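Local coordinates for protein putative hydrolase (Burkholderia cenocepacia, PDB 4X00) that is probably a hydrolase of the alpha/beta hydrolase fold, a putative aryl esterase that would cleave ester bonds, at residues A[119-122]-A[123-127]; A[148-151]-A[152-156]; A[182-185]-A[186-189]; A[263-266]-A[267-270]. All blocks are in the same frame, centred on the assembly; numbering follows the deposited sequence.

Contact 1: A[119-122]-A[123-127]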
loop_
_atom_site.group_PDB
_atom_site.type_symbol
_atom_site.label_atom_id
_atom_site.label_comp_id
_atom_site.label_asym_id
_atom_site.label_seq_id
_atom_site.Cartn_x
_atom_site.Cartn_y
_atom_site.Cartn_z
ATOM N N SER A 119 -8.597 -1.065 4.101
ATOM C CA SER A 119 -9.592 -1.107 5.182
ATOM C C SER A 119 -10.719 -0.117 4.929
ATOM O O SER A 119 -11.891 -0.431 5.168
ATOM C CB SER A 119 -8.975 -0.794 6.543
ATOM O OG SER A 119 -8.066 -1.818 6.884
ATOM N N ASN A 120 -10.367 1.084 4.467
ATOM C CA ASN A 120 -11.389 2.089 4.203
ATOM C C ASN A 120 -12.269 1.702 3.012
ATOM O O ASN A 120 -13.480 1.962 3.030
ATOM C CB ASN A 120 -10.738 3.457 4.004
ATOM C CG ASN A 120 -10.350 4.086 5.311
ATOM O OD1 ASN A 120 -11.075 3.945 6.303
ATOM N ND2 ASN A 120 -9.233 4.838 5.321
ATOM N N TYR A 121 -11.684 1.037 2.015
ATOM C CA TYR A 121 -12.463 0.499 0.915
ATOM C C TYR A 121 -13.437 -0.578 1.402
ATOM O O TYR A 121 -14.632 -0.547 1.062
ATOM C CB TYR A 121 -11.523 -0.057 -0.176
ATOM C CG TYR A 121 -12.264 -0.783 -1.262
ATOM C CD1 TYR A 121 -12.833 -0.080 -2.326
ATOM C CD2 TYR A 121 -12.463 -2.157 -1.195
ATOM C CE1 TYR A 121 -13.542 -0.743 -3.324
ATOM C CE2 TYR A 121 -13.157 -2.821 -2.186
ATOM C CZ TYR A 121 -13.721 -2.118 -3.237
ATOM O OH TYR A 121 -14.421 -2.812 -4.214
ATOM N N LEU A 122 -12.938 -1.512 2.212
ATOM C CA LEU A 122 -13.810 -2.543 2.786
ATOM C C LEU A 122 -14.925 -1.917 3.611
ATOM O O LEU A 122 -16.073 -2.365 3.551
ATOM C CB LEU A 122 -12.992 -3.489 3.652
ATOM C CG LEU A 122 -12.076 -4.413 2.852
ATOM C CD1 LEU A 122 -11.168 -5.160 3.823
ATOM C CD2 LEU A 122 -12.862 -5.417 1.973
ATOM N N ALA A 123 -14.617 -0.871 4.371
ATOM C CA ALA A 123 -15.651 -0.267 5.224
ATOM C C ALA A 123 -16.761 0.359 4.389
ATOM O O ALA A 123 -17.953 0.240 4.709
ATOM C CB ALA A 123 -15.023 0.771 6.150
ATOM N N ALA A 124 -16.371 1.023 3.305
ATOM C CA ALA A 124 -17.345 1.774 2.511
ATOM C C ALA A 124 -18.083 0.913 1.481
ATOM O O ALA A 124 -19.270 1.150 1.200
ATOM C CB ALA A 124 -16.644 2.940 1.803
ATOM N N TYR A 125 -17.389 -0.082 0.925
ATOM C CA TYR A 125 -17.902 -0.805 -0.239
ATOM C C TYR A 125 -18.132 -2.283 0.036
ATOM O O TYR A 125 -18.782 -2.951 -0.756
ATOM C CB TYR A 125 -16.935 -0.659 -1.423
ATOM C CG TYR A 125 -16.855 0.754 -1.960
ATOM C CD1 TYR A 125 -17.740 1.190 -2.927
ATOM C CD2 TYR A 125 -15.889 1.641 -1.508
ATOM C CE1 TYR A 125 -17.672 2.488 -3.424
ATOM C CE2 TYR A 125 -15.820 2.934 -1.999
ATOM C CZ TYR A 125 -16.712 3.348 -2.957
ATOM O OH TYR A 125 -16.653 4.652 -3.452
ATOM N N GLY A 126 -17.572 -2.796 1.134
ATOM C CA GLY A 126 -17.582 -4.223 1.394
ATOM C C GLY A 126 -16.692 -4.967 0.424
ATOM O O GLY A 126 -15.950 -4.359 -0.338
ATOM N N ASP A 127 -16.744 -6.292 0.444
ATOM C CA ASP A 127 -15.811 -7.064 -0.380
ATOM C C ASP A 127 -16.426 -7.827 -1.553
ATOM O O ASP A 127 -15.741 -8.660 -2.158
ATOM C CB ASP A 127 -15.014 -8.040 0.485
ATOM C CG ASP A 127 -15.876 -9.080 1.147
ATOM O OD1 ASP A 127 -17.077 -9.211 0.806
ATOM O OD2 ASP A 127 -15.322 -9.781 2.013
HETATM O O HOH W 1 -16.164 -4.600 -3.083
#
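The amide of Tyr125 donates to the carbonyl oxygen of Tyr121, N to O 2.8 Å, in the shortest of four successive i to i+4 bonds that carry helix 113-125 through its last turn. Ala123 N to Ser119 O and Ala124 N to Asn120 O precede it. In the final one Gly126 N reaches Leu122 O at 2.9 Å, but from above the carbonyl plane and with an N-H...O angle of 137°, as the chain starts to leave the helix. A water then ties the end of the turn to a side chain: it lies 2.7 Å from Tyr121 OH and donates to Gly126 O at 2.8 Å. With CG anti to the backbone N (chi1 173°), the Tyr121 ring leans toward the C-terminal end of the helix and comes against Tyr125. There Tyr125 CB sits over one face of the Tyr121 ring, 4.1 Å from its centroid, a CH-pi contact. The ring planes are only 20° apart, yet displaced until little of one faces the other; Tyr121 CD1 meets Tyr125 CD2 at 3.6 Å. Farther round the helix, Leu122 CD2 rests on Asp127 CB at 3.7 Å. Tyr121 also packs on Leu94 and Ile98 of helix 87-100, and Tyr125 OH is hydrogen-bonded to Asp92 of that helix. Asp127 OD2 accepts from the amides of Glu219 and Val220. With its positive phi, Gly126 ends the helix that joins parallel strands 107-111 and 132-136, a beta-alpha-beta crossover of the alpha/beta hydrolase fold.

Contact 2: A[148-151]-A[152-156]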
loop_
_atom_site.group_PDB
_atom_site.type_symbol
_atom_site.label_atom_id
_atom_site.label_comp_id
_atom_site.label_asym_id
_atom_site.label_seq_id
_atom_site.Cartn_x
_atom_site.Cartn_y
_atom_site.Cartn_z
ATOM N N VAL A 148 5.743 2.136 15.223
ATOM C CA VAL A 148 7.030 2.335 15.906
ATOM C C VAL A 148 7.277 3.814 16.143
ATOM O O VAL A 148 7.054 4.637 15.254
ATOM C CB VAL A 148 8.194 1.727 15.090
ATOM C CG1 VAL A 148 9.532 1.931 15.808
ATOM C CG2 VAL A 148 7.934 0.210 14.823
ATOM N N ALA A 149 7.769 4.153 17.327
ATOM C CA ALA A 149 8.060 5.549 17.638
ATOM C C ALA A 149 9.303 6.049 16.904
ATOM O O ALA A 149 10.376 5.427 16.995
ATOM C CB ALA A 149 8.253 5.714 19.134
ATOM N N HIS A 150 9.168 7.171 16.189
ATOM C CA HIS A 150 10.299 7.843 15.580
ATOM C C HIS A 150 10.026 9.328 15.612
ATOM O O HIS A 150 9.763 9.941 14.579
ATOM C CB HIS A 150 10.515 7.412 14.129
ATOM C CG HIS A 150 10.978 5.997 13.993
ATOM N ND1 HIS A 150 12.232 5.579 14.393
ATOM C CD2 HIS A 150 10.354 4.900 13.503
ATOM C CE1 HIS A 150 12.355 4.280 14.156
ATOM N NE2 HIS A 150 11.240 3.853 13.594
ATOM N N PRO A 151 10.070 9.926 16.802
ATOM C CA PRO A 151 9.566 11.312 16.877
ATOM C C PRO A 151 10.360 12.293 16.030
ATOM O O PRO A 151 9.746 13.159 15.408
ATOM C CB PRO A 151 9.663 11.652 18.363
ATOM C CG PRO A 151 10.558 10.580 18.966
ATOM C CD PRO A 151 10.355 9.346 18.124
ATOM N N GLU A 152 11.681 12.143 15.948
ATOM C CA GLU A 152 12.532 13.065 15.181
ATOM C C GLU A 152 12.211 12.968 13.691
ATOM O O GLU A 152 12.039 13.970 13.002
ATOM C CB GLU A 152 14.020 12.752 15.424
ATOM C CG GLU A 152 14.467 12.790 16.899
ATOM C CD GLU A 152 14.501 11.407 17.566
ATOM O OE1 GLU A 152 13.638 10.560 17.267
ATOM O OE2 GLU A 152 15.361 11.165 18.444
ATOM N N VAL A 153 12.137 11.740 13.175
ATOM C CA VAL A 153 11.937 11.539 11.744
ATOM C C VAL A 153 10.530 11.972 11.336
ATOM O O VAL A 153 10.343 12.644 10.303
ATOM C CB VAL A 153 12.164 10.050 11.345
ATOM C CG1 VAL A 153 11.736 9.803 9.905
ATOM C CG2 VAL A 153 13.640 9.683 11.553
ATOM N N TYR A 154 9.534 11.590 12.142
ATOM C CA TYR A 154 8.170 11.918 11.781
ATOM C C TYR A 154 7.956 13.442 11.795
ATOM O O TYR A 154 7.247 13.972 10.930
ATOM C CB TYR A 154 7.195 11.187 12.716
ATOM C CG TYR A 154 7.207 9.634 12.627
ATOM C CD1 TYR A 154 7.767 8.936 11.553
ATOM C CD2 TYR A 154 6.720 8.903 13.674
ATOM C CE1 TYR A 154 7.745 7.534 11.530
ATOM C CE2 TYR A 154 6.723 7.536 13.657
ATOM C CZ TYR A 154 7.233 6.859 12.602
ATOM O OH TYR A 154 7.216 5.459 12.584
ATOM N N ARG A 155 8.616 14.146 12.721
ATOM C CA ARG A 155 8.567 15.604 12.743
ATOM C C ARG A 155 9.337 16.186 11.553
ATOM O O ARG A 155 8.839 17.111 10.854
ATOM C CB ARG A 155 9.127 16.125 14.061
ATOM C CG ARG A 155 9.326 17.626 14.096
ATOM C CD ARG A 155 10.377 17.988 15.136
ATOM N NE ARG A 155 11.677 17.427 14.763
ATOM C CZ ARG A 155 12.621 17.101 15.642
ATOM N NH1 ARG A 155 12.396 17.264 16.939
ATOM N NH2 ARG A 155 13.777 16.599 15.222
ATOM N N ASP A 156 10.556 15.701 11.328
ATOM C CA ASP A 156 11.369 16.311 10.280
ATOM C C ASP A 156 10.760 16.124 8.890
ATOM O O ASP A 156 10.857 17.015 8.051
ATOM C CB ASP A 156 12.787 15.732 10.250
ATOM C CG ASP A 156 13.633 16.151 11.430
ATOM O OD1 ASP A 156 13.225 17.042 12.199
ATOM O OD2 ASP A 156 14.749 15.584 11.550
#
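Tyr154 OH donates to the carbonyl oxygen of Val148 at 2.8 Å, closing the phenol back over the chain that leads into helix 151-156. The oxygen arrives near the plane of the Tyr154 ring, at its edge. A second carbonyl, His150 O, accepts from Tyr154 N at 3.0 Å in a nearly straight bond (N-H...O 169°), so both ends of the tyrosine are held by the preceding loop. Arg155 N to Pro151 O continues the helical pattern. Between these two ends the ring lies flat over His150: His150 CB stands above the centre of the Tyr154 ring, 3.7 Å from the centroid, a CH-pi contact. The CG of Tyr154 stays beside its own backbone N (chi1 -64°), which turns the ring back toward the loop. The rings form an offset edge-to-face pair, planes 86° apart, the histidine edge toward the tyrosine face; His150 CD2 comes 3.3 Å from Tyr154 OH. His150 NE2, next to that CD2, is hydrogen-bonded to Ala231 O, which helps hold the imidazole's rotation, and Leu232 touches both side chains. Glu152 OE1 bends back to 3.5 Å from Pro151 CG. Farther along, the neighbours Arg155 and Asp156 form a salt bridge, NE and NH2 both reaching OD1 from the same face of the carboxylate. The arrangement is that of a helix N-terminus, with His150 at the N-cap position, proline in the first turn and an aromatic ring folded back over the entering loop.

Contact 3: A[182-185]-A[186-189]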
loop_
_atom_site.group_PDB
_atom_site.type_symbol
_atom_site.label_atom_id
_atom_site.label_comp_id
_atom_site.label_asym_id
_atom_site.label_seq_id
_atom_site.Cartn_x
_atom_site.Cartn_y
_atom_site.Cartn_z
ATOM N N ASP A 182 20.121 -1.835 -3.078
ATOM C CA ASP A 182 21.381 -1.305 -3.589
ATOM C C ASP A 182 21.256 0.221 -3.718
ATOM O O ASP A 182 20.143 0.784 -3.711
ATOM C CB ASP A 182 21.748 -1.923 -4.928
ATOM C CG ASP A 182 20.696 -1.670 -5.977
ATOM O OD1 ASP A 182 20.715 -0.596 -6.594
ATOM O OD2 ASP A 182 19.820 -2.530 -6.182
ATOM N N ALA A 183 22.396 0.885 -3.832
ATOM C CA ALA A 183 22.443 2.337 -3.782
ATOM C C ALA A 183 21.638 2.962 -4.903
ATOM O O ALA A 183 21.019 3.997 -4.718
ATOM C CB ALA A 183 23.888 2.846 -3.839
ATOM N N THR A 184 21.657 2.363 -6.084
ATOM C CA THR A 184 20.949 2.980 -7.196
ATOM C C THR A 184 19.425 2.873 -6.998
ATOM O O THR A 184 18.685 3.844 -7.212
ATOM C CB THR A 184 21.393 2.358 -8.530
ATOM O OG1 THR A 184 22.799 2.575 -8.692
ATOM C CG2 THR A 184 20.685 3.011 -9.688
ATOM N N THR A 185 18.949 1.717 -6.540
ATOM C CA THR A 185 17.545 1.563 -6.228
ATOM C C THR A 185 17.116 2.529 -5.133
ATOM O O THR A 185 16.035 3.153 -5.225
ATOM C CB THR A 185 17.234 0.129 -5.785
ATOM O OG1 THR A 185 17.541 -0.762 -6.865
ATOM C CG2 THR A 185 15.776 -0.033 -5.387
ATOM N N PHE A 186 17.939 2.668 -4.095
ATOM C CA PHE A 186 17.613 3.622 -3.049
ATOM C C PHE A 186 17.504 5.037 -3.620
ATOM O O PHE A 186 16.563 5.770 -3.298
ATOM C CB PHE A 186 18.653 3.580 -1.921
ATOM C CG PHE A 186 18.253 4.395 -0.725
ATOM C CD1 PHE A 186 17.412 3.862 0.245
ATOM C CD2 PHE A 186 18.699 5.691 -0.583
ATOM C CE1 PHE A 186 17.014 4.610 1.345
ATOM C CE2 PHE A 186 18.292 6.466 0.506
ATOM C CZ PHE A 186 17.463 5.912 1.483
ATOM N N SER A 187 18.436 5.418 -4.501
ATOM C CA SER A 187 18.415 6.775 -5.046
ATOM C C SER A 187 17.147 6.998 -5.890
ATOM O O SER A 187 16.594 8.106 -5.892
ATOM C CB SER A 187 19.667 7.050 -5.879
ATOM O OG SER A 187 19.606 6.409 -7.131
ATOM N N LEU A 188 16.689 5.978 -6.621
ATOM C CA LEU A 188 15.471 6.099 -7.436
ATOM C C LEU A 188 14.282 6.314 -6.506
ATOM O O LEU A 188 13.454 7.216 -6.709
ATOM C CB LEU A 188 15.286 4.842 -8.287
ATOM C CG LEU A 188 13.997 4.827 -9.088
ATOM C CD1 LEU A 188 13.959 5.973 -10.084
ATOM C CD2 LEU A 188 13.852 3.455 -9.802
ATOM N N LEU A 189 14.191 5.505 -5.452
ATOM C CA LEU A 189 13.081 5.623 -4.509
ATOM C C LEU A 189 13.153 6.917 -3.697
ATOM O O LEU A 189 12.124 7.445 -3.300
ATOM C CB LEU A 189 13.018 4.387 -3.587
ATOM C CG LEU A 189 12.664 3.065 -4.284
ATOM C CD1 LEU A 189 12.622 1.955 -3.242
ATOM C CD2 LEU A 189 11.310 3.204 -4.989
#
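This is a local contact within the first two turns of helix 183-194, on the outer part of the alpha/beta hydrolase and partly buried, where a capped N-terminus passes into regular helix. Thr185 N donates to Asp182 OD1 at 2.9 Å, a nearly straight bond (N-H...O 167°) that makes Asp182 the N-cap; the amide meets the carboxylate from above its plane. Asp182 also serves through its backbone, its carbonyl oxygen accepting from Phe186 N at 2.9 Å. One turn on, Thr184 O is gripped twice. Leu188 N donates to Thr184 O at 3.0 Å in the usual helical bond. Ser187 OG donates to Thr184 O at 2.7 Å. In the conformer described, the serine hydroxyl gets there because OG sits between its backbone N and carbonyl carbon (chi1 75°), folded back against the preceding turn. Leu189 N to Thr185 O, at 3.0 Å, extends the ladder, and Leu189 CG lies 3.5 Å from Thr185 O. Phe186 CB passes 3.6 Å from Asp182 O, while its ring swings off the helix to pack on Leu173 of helix 162-174 and form a cation-pi contact with Arg174. Leu189 meets Leu173 as well, so Phe186 and Leu189 both pack against helix 162-174. Polar bonds to backbone atoms thus dominate the contact: an aspartate whose negative charge probably interacts favourably with the positive end of the helix dipole and, in the conformer described, a serine hydroxyl that donates back to its own helix.

Contact 4: A[263-266]-A[267-270]. With EDO (1,2-ethanediol), chain H.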
loop_
_atom_site.group_PDB
_atom_site.type_symbol
_atom_site.label_atom_id
_atom_site.label_comp_id
_atom_site.label_asym_id
_atom_site.label_seq_id
_atom_site.Cartn_x
_atom_site.Cartn_y
_atom_site.Cartn_z
ATOM N N LEU A 263 10.245 -6.079 -1.678
ATOM C CA LEU A 263 11.539 -5.696 -2.251
ATOM C C LEU A 263 12.657 -6.491 -1.607
ATOM O O LEU A 263 13.625 -6.859 -2.277
ATOM C CB LEU A 263 11.791 -4.186 -2.051
ATOM C CG LEU A 263 11.075 -3.308 -3.094
ATOM C CD1 LEU A 263 11.025 -1.840 -2.601
ATOM C CD2 LEU A 263 11.731 -3.396 -4.470
ATOM N N GLU A 264 12.533 -6.752 -0.303
ATOM C CA GLU A 264 13.629 -7.411 0.438
ATOM C C GLU A 264 13.748 -8.916 0.191
ATOM O O GLU A 264 14.873 -9.459 0.184
ATOM C CB GLU A 264 13.478 -7.165 1.938
ATOM C CG GLU A 264 13.558 -5.660 2.295
ATOM C CD GLU A 264 13.293 -5.382 3.753
ATOM O OE1 GLU A 264 14.095 -5.808 4.595
ATOM O OE2 GLU A 264 12.282 -4.720 4.075
ATOM N N GLU A 265 12.612 -9.581 0.029
ATOM C CA GLU A 265 12.547 -11.017 -0.237
ATOM C C GLU A 265 11.578 -11.245 -1.397
ATOM O O GLU A 265 10.491 -11.809 -1.214
ATOM C CB GLU A 265 12.099 -11.776 1.021
ATOM C CG GLU A 265 13.143 -11.753 2.128
ATOM C CD GLU A 265 12.761 -12.618 3.319
ATOM O OE1 GLU A 265 12.514 -13.827 3.146
ATOM O OE2 GLU A 265 12.726 -12.100 4.452
ATOM N N PRO A 266 11.946 -10.781 -2.594
ATOM C CA PRO A 266 10.958 -10.721 -3.683
ATOM C C PRO A 266 10.574 -12.098 -4.208
ATOM O O PRO A 266 9.416 -12.266 -4.600
ATOM C CB PRO A 266 11.693 -9.889 -4.759
ATOM C CG PRO A 266 13.150 -10.127 -4.489
ATOM C CD PRO A 266 13.251 -10.201 -2.978
ATOM N N GLU A 267 11.496 -13.055 -4.225
ATOM C CA GLU A 267 11.135 -14.381 -4.719
ATOM C C GLU A 267 10.114 -15.047 -3.793
ATOM O O GLU A 267 9.101 -15.604 -4.229
ATOM C CB GLU A 267 12.381 -15.251 -4.822
ATOM C CG GLU A 267 13.432 -14.712 -5.777
ATOM C CD GLU A 267 14.397 -13.678 -5.144
ATOM O OE1 GLU A 267 14.346 -13.443 -3.925
ATOM O OE2 GLU A 267 15.284 -13.175 -5.859
ATOM N N ARG A 268 10.362 -14.957 -2.492
ATOM C CA ARG A 268 9.420 -15.470 -1.509
ATOM C C ARG A 268 8.082 -14.734 -1.577
ATOM O O ARG A 268 7.010 -15.359 -1.595
ATOM C CB ARG A 268 10.029 -15.361 -0.111
ATOM C CG ARG A 268 9.154 -15.821 1.017
ATOM C CD ARG A 268 9.854 -15.568 2.337
ATOM N NE ARG A 268 9.087 -16.031 3.481
ATOM C CZ ARG A 268 9.482 -15.848 4.733
ATOM N NH1 ARG A 268 10.663 -15.227 4.986
ATOM N NH2 ARG A 268 8.739 -16.321 5.735
ATOM N N PHE A 269 8.141 -13.407 -1.681
ATOM C CA PHE A 269 6.911 -12.631 -1.740
ATOM C C PHE A 269 6.075 -13.013 -2.950
ATOM O O PHE A 269 4.861 -13.186 -2.836
ATOM C CB PHE A 269 7.236 -11.136 -1.756
ATOM C CG PHE A 269 6.000 -10.274 -1.772
ATOM C CD1 PHE A 269 5.367 -9.942 -0.588
ATOM C CD2 PHE A 269 5.437 -9.879 -2.975
ATOM C CE1 PHE A 269 4.201 -9.190 -0.593
ATOM C CE2 PHE A 269 4.267 -9.117 -2.982
ATOM C CZ PHE A 269 3.645 -8.817 -1.799
ATOM N N ASN A 270 6.719 -13.129 -4.108
ATOM C CA ASN A 270 5.972 -13.410 -5.328
ATOM C C ASN A 270 5.380 -14.807 -5.296
ATOM O O ASN A 270 4.303 -15.042 -5.861
ATOM C CB ASN A 270 6.863 -13.244 -6.552
ATOM C CG ASN A 270 7.259 -11.804 -6.775
ATOM O OD1 ASN A 270 6.731 -10.899 -6.113
ATOM N ND2 ASN A 270 8.151 -11.577 -7.732
HETATM C C1 EDO H . 6.182 -18.024 5.495
HETATM O O1 EDO H . 7.311 -18.899 5.270
HETATM C C2 EDO H . 5.563 -17.516 4.195
HETATM O O2 EDO H . 6.557 -17.144 3.236
#
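The side chains of Glu265 and Arg268 extend alongside each other in the same direction and meet at their ends in a salt bridge, Arg268 NH1 to Glu265 OE1 3.0 Å. The bond is nearly straight (N-H...O 162°) and comes from the syn side, somewhat out of the carboxylate plane. Although OE1 lies in the guanidinium plane, the two flat groups are turned 49° apart. Arg268 reaches this far because its chain is fully extended, with CG anti to the backbone N (chi1 178°); its CD passes 3.3 Å from Glu265 OE1. A different edge of the guanidinium holds a bound 1,2-ethanediol, probably from the crystallisation liquor. Arg268 NE donates to the diol's O2 at 2.8 Å. A weak second bond to that oxygen comes from NH2. Glu265 OE2 is taken by Ser257 OG, and Arg268 makes a cation-pi contact with Tyr254 of strand 250-254, so the pair is fixed from outside as well. Pro266, in the first turn of helix 266-280, has Glu267 beside it; the carboxylate curls back until Glu267 OE1 is 3.6 Å from Pro266 CD. The backbone begins its helix here, with Phe269 N donating to Glu265 O and Asn270 N to Pro266 O, each at 2.9 Å. Asn270 turns its amide over that turn, CG 3.1 Å from Pro266 O, but its polar ends serve Asp56, Lys52 and Gln53. Glu265 is both the first residue to leave helix 261-264 and the N-cap position of helix 266-280, a tight helix-to-helix junction beside strand 250-254 of the alpha/beta hydrolase fold.

All four contacts are local helix turns, but they occupy different places in the fold. Contact 1 ends a helix of the beta-alpha-beta framework, whereas contacts 2, 3 and 4 lie at helix N-termini. Contact 2 is a surface contact; the other three are partly buried. Proline follows the N-cap residue in contacts 2 and 4, while contact 3 is capped by an aspartate side chain. Aromatic pairing marks contacts 1 and 2, backbone-directed polar bonds contact 3, and a salt bridge across the turn contact 4. Only contacts 3 and 4 touch, Leu189 CD1 to Leu263 CD1 4.2 Å; contact 1 lies across the chain's centre from both.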